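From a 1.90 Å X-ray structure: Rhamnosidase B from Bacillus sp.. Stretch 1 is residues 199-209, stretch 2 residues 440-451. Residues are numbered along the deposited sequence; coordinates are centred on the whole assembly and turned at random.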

# COMPACT_ATOMS: atom_id res chain seq x y z
N THR A 199 5.77 3.16 -15.68
CA THR A 199 6.95 2.56 -16.27
C THR A 199 6.84 1.06 -16.08
O THR A 199 5.97 0.57 -15.38
CB THR A 199 8.24 2.98 -15.53
OG1 THR A 199 8.25 2.37 -14.24
CG2 THR A 199 8.32 4.48 -15.37
N GLU A 200 7.74 0.33 -16.72
CA GLU A 200 7.83 -1.10 -16.55
C GLU A 200 9.20 -1.45 -17.09
O GLU A 200 9.41 -1.53 -18.30
CB GLU A 200 6.72 -1.87 -17.28
CG GLU A 200 6.78 -3.38 -16.98
CD GLU A 200 5.44 -4.09 -17.04
OE1 GLU A 200 5.44 -5.32 -17.22
OE2 GLU A 200 4.38 -3.43 -16.90
N GLU A 201 10.16 -1.61 -16.18
CA GLU A 201 11.51 -1.92 -16.60
C GLU A 201 12.05 -3.17 -15.93
O GLU A 201 11.97 -3.33 -14.71
CB GLU A 201 12.45 -0.72 -16.38
CG GLU A 201 12.75 -0.34 -14.95
CD GLU A 201 13.58 0.94 -14.84
OE1 GLU A 201 14.72 0.98 -15.35
OE2 GLU A 201 13.09 1.92 -14.24
N LYS A 202 12.58 -4.05 -16.76
CA LYS A 202 13.13 -5.31 -16.31
C LYS A 202 14.44 -5.06 -15.59
O LYS A 202 15.38 -4.52 -16.16
CB LYS A 202 13.34 -6.22 -17.51
CG LYS A 202 13.77 -7.63 -17.17
CD LYS A 202 13.83 -8.45 -18.45
CE LYS A 202 14.22 -9.89 -18.18
NZ LYS A 202 14.19 -10.66 -19.46
N LEU A 203 14.47 -5.44 -14.32
CA LEU A 203 15.67 -5.28 -13.50
C LEU A 203 16.06 -6.63 -12.92
O LEU A 203 15.22 -7.36 -12.40
CB LEU A 203 15.40 -4.28 -12.36
CG LEU A 203 15.03 -2.86 -12.80
CD1 LEU A 203 14.69 -2.02 -11.57
CD2 LEU A 203 16.20 -2.25 -13.57
N TYR A 204 17.34 -6.97 -13.05
CA TYR A 204 17.83 -8.23 -12.52
C TYR A 204 18.22 -8.05 -11.05
O TYR A 204 18.50 -6.94 -10.61
CB TYR A 204 19.03 -8.72 -13.33
CG TYR A 204 18.65 -9.23 -14.70
CD1 TYR A 204 18.40 -8.35 -15.75
CD2 TYR A 204 18.49 -10.60 -14.93
CE1 TYR A 204 17.98 -8.82 -17.00
CE2 TYR A 204 18.07 -11.08 -16.17
CZ TYR A 204 17.82 -10.19 -17.19
OH TYR A 204 17.38 -10.67 -18.40
N PRO A 205 18.24 -9.15 -10.28
CA PRO A 205 18.60 -9.13 -8.86
C PRO A 205 20.08 -8.79 -8.67
O PRO A 205 20.86 -8.85 -9.61
CB PRO A 205 18.27 -10.55 -8.39
CG PRO A 205 17.15 -10.96 -9.30
CD PRO A 205 17.66 -10.46 -10.64
N ALA A 206 20.45 -8.45 -7.44
CA ALA A 206 21.84 -8.11 -7.14
C ALA A 206 22.67 -9.31 -6.73
O ALA A 206 23.83 -9.42 -7.11
CB ALA A 206 21.89 -7.05 -6.03
N SER A 207 22.09 -10.20 -5.94
CA SER A 207 22.83 -11.36 -5.47
C SER A 207 21.93 -12.49 -4.99
O SER A 207 20.71 -12.33 -4.88
CB SER A 207 23.74 -10.95 -4.31
OG SER A 207 22.95 -10.53 -3.20
N ILE A 208 22.55 -13.63 -4.71
CA ILE A 208 21.81 -14.75 -4.16
C ILE A 208 22.34 -14.82 -2.74
O ILE A 208 23.54 -15.04 -2.53
CB ILE A 208 22.09 -16.07 -4.89
CG1 ILE A 208 21.51 -16.00 -6.31
CG2 ILE A 208 21.48 -17.25 -4.10
CD1 ILE A 208 21.56 -17.30 -7.08
N GLN A 209 21.47 -14.58 -1.78
CA GLN A 209 21.85 -14.56 -0.38
C GLN A 209 22.08 -15.94 0.22
O GLN A 209 22.99 -16.12 1.02
CB GLN A 209 20.79 -13.82 0.43
CG GLN A 209 21.08 -13.78 1.91
CD GLN A 209 20.06 -12.96 2.66
OE1 GLN A 209 19.96 -11.75 2.47
NE2 GLN A 209 19.28 -13.62 3.50
N VAL A 440 17.16 -17.65 -1.80
CA VAL A 440 16.79 -16.32 -1.32
C VAL A 440 17.52 -15.36 -2.26
O VAL A 440 18.74 -15.26 -2.24
CB VAL A 440 17.23 -16.06 0.14
CG1 VAL A 440 16.92 -14.61 0.52
CG2 VAL A 440 16.46 -16.98 1.08
N ILE A 441 16.74 -14.69 -3.10
CA ILE A 441 17.25 -13.76 -4.09
C ILE A 441 17.18 -12.34 -3.53
O ILE A 441 16.12 -11.91 -3.12
CB ILE A 441 16.39 -13.82 -5.38
CG1 ILE A 441 16.33 -15.26 -5.90
CG2 ILE A 441 16.94 -12.88 -6.42
CD1 ILE A 441 17.66 -15.85 -6.25
N ASP A 442 18.31 -11.64 -3.54
CA ASP A 442 18.35 -10.26 -3.03
C ASP A 442 18.37 -9.27 -4.18
O ASP A 442 19.31 -9.23 -4.97
CB ASP A 442 19.61 -10.06 -2.16
CG ASP A 442 19.65 -8.70 -1.48
OD1 ASP A 442 18.73 -7.87 -1.69
OD2 ASP A 442 20.61 -8.46 -0.72
N LEU A 443 17.32 -8.46 -4.28
CA LEU A 443 17.24 -7.45 -5.33
C LEU A 443 18.29 -6.35 -5.12
O LEU A 443 18.62 -5.63 -6.05
CB LEU A 443 15.84 -6.81 -5.37
CG LEU A 443 14.67 -7.71 -5.76
CD1 LEU A 443 13.42 -6.86 -5.97
CD2 LEU A 443 15.01 -8.48 -7.04
N GLY A 444 18.80 -6.24 -3.90
CA GLY A 444 19.80 -5.22 -3.60
C GLY A 444 19.17 -4.02 -2.91
O GLY A 444 19.84 -3.25 -2.22
N ALA A 445 17.87 -3.86 -3.12
CA ALA A 445 17.11 -2.77 -2.54
C ALA A 445 15.64 -3.11 -2.67
O ALA A 445 15.27 -4.03 -3.41
CB ALA A 445 17.41 -1.46 -3.27
N GLU A 446 14.81 -2.37 -1.96
CA GLU A 446 13.38 -2.58 -2.05
C GLU A 446 12.99 -2.23 -3.48
O GLU A 446 13.57 -1.32 -4.08
CB GLU A 446 12.67 -1.65 -1.07
CG GLU A 446 11.15 -1.77 -1.04
CD GLU A 446 10.64 -2.58 0.14
OE1 GLU A 446 9.42 -2.54 0.40
OE2 GLU A 446 11.46 -3.25 0.80
N ARG A 447 12.03 -2.96 -4.03
CA ARG A 447 11.52 -2.67 -5.36
C ARG A 447 10.02 -2.94 -5.36
O ARG A 447 9.49 -3.54 -4.42
CB ARG A 447 12.24 -3.50 -6.44
CG ARG A 447 13.70 -3.08 -6.65
CD ARG A 447 14.24 -3.51 -8.01
NE ARG A 447 15.65 -3.15 -8.20
CZ ARG A 447 16.11 -1.91 -8.33
NH1 ARG A 447 15.29 -0.87 -8.29
NH2 ARG A 447 17.41 -1.70 -8.50
N SER A 448 9.33 -2.48 -6.39
CA SER A 448 7.89 -2.67 -6.48
C SER A 448 7.55 -3.00 -7.91
O SER A 448 7.89 -2.25 -8.83
CB SER A 448 7.16 -1.39 -6.05
OG SER A 448 5.76 -1.50 -6.18
N GLY A 449 6.88 -4.13 -8.12
CA GLY A 449 6.55 -4.49 -9.48
C GLY A 449 6.09 -5.92 -9.70
O GLY A 449 5.56 -6.57 -8.79
N PHE A 450 6.32 -6.40 -10.91
CA PHE A 450 5.89 -7.73 -11.33
C PHE A 450 7.02 -8.74 -11.45
O PHE A 450 7.93 -8.60 -12.29
CB PHE A 450 5.15 -7.58 -12.65
CG PHE A 450 4.14 -6.46 -12.64
CD1 PHE A 450 2.96 -6.57 -11.92
CD2 PHE A 450 4.41 -5.26 -13.29
CE1 PHE A 450 2.06 -5.51 -11.84
CE2 PHE A 450 3.52 -4.18 -13.22
CZ PHE A 450 2.34 -4.31 -12.49
N ILE A 451 6.96 -9.76 -10.61
CA ILE A 451 7.96 -10.82 -10.59
C ILE A 451 7.85 -11.65 -11.86
O ILE A 451 6.75 -12.00 -12.30
CB ILE A 451 7.76 -11.74 -9.38
CG1 ILE A 451 7.99 -10.95 -8.09
CG2 ILE A 451 8.70 -12.95 -9.46
CD1 ILE A 451 7.56 -11.68 -6.84
O HOH W 1 17.14 -5.32 -8.49
O HOH W 2 22.84 -7.90 -2.41
O HOH W 3 22.03 -10.02 0.86

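All four direct hydrogen bonds across the stretches are between backbone atoms, and they join strand 207-209 to the strand that includes Val440, Ile441 and Asp442. The two run antiparallel in register, their N-to-C directions 136° apart and their axes 4.6 Å apart at closest approach. Ser207 and Asp442 form the hydrogen-bonded pair: Asp442 N donates to Ser207 O (2.8 Å, N-H...O angle 162°) and Ser207 N donates to Asp442 O (3.1 Å, 163°). The same carbonyl, Asp442 O, also accepts from Ala206 N (2.8 Å, 143°), so the pairing reaches one residue beyond the strand. At the other end Gln209 N donates to Val440 O (2.9 Å, 144°). Ile208 and Ile441, between these bonds, are a non-hydrogen-bonded pair with CA atoms 4.7 Å apart.

The Ile208-Ile441 pair follows the alternation of the sheet; Pro205, just before the strand, adds to it. Ile208 and Ile441 project from the same face, and Ile208 CG1 lies 3.9 Å from Ile441 CD1. Ile441 also meets the buried Pro205, whose CB is 3.3 Å from Ile441 CG2; farther round the same ring, Pro205 CG is 4.0 Å from Leu443 CD2. Leu443 directs its CA-to-CB bond away from stretch 1, yet the end of its side chain returns to make this contact. Pro205 has no amide hydrogen to offer, and its compact ring serves here as an apolar surface; the next residue, Ala206, supplies the N-H.

The opposite face, carrying Ser207 and Asp442, is polar and hydrated. Asp442 is buried, like Val440, Ile441, Leu443 and Phe450, but both its carboxylate oxygens are satisfied. Asp442 OD2 accepts from two waters, at 2.9 Å from water 2 O and 2.6 Å from water 3 O. Water 2 O is also 2.7 Å from Ser207 OG, and water 3 donates to Gln209 OE1 (water O to OE1, 3.1 Å), so one carboxylate oxygen reaches two side chains of stretch 1 through solvent. Asp442 OD1 accepts from Gly444 N (2.7 Å, 153°), bracing the turn. At phi/psi 100/-23, Gly444 suits its place: an ideal CB would lie 2.9 Å from Ala206 CB and would also jam against the preceding carbonyl oxygen.

A third water ties in the loop: water 1 donates to Tyr204 O (water O to O, 3.0 Å) and Leu443 O (2.9 Å), and accepts from Arg447 NE (2.6 Å). Beside it, Leu203 covers one face of the Arg447 guanidinium, with Leu203 CD1 3.5 Å from Arg447 NH1, leaving the edge of that planar group available for polar partners. Glu200 OE2 lies 3.9 Å from Phe450 CE2, oblique to the ring. Altogether the stretches bury 638 Å², both sides summed.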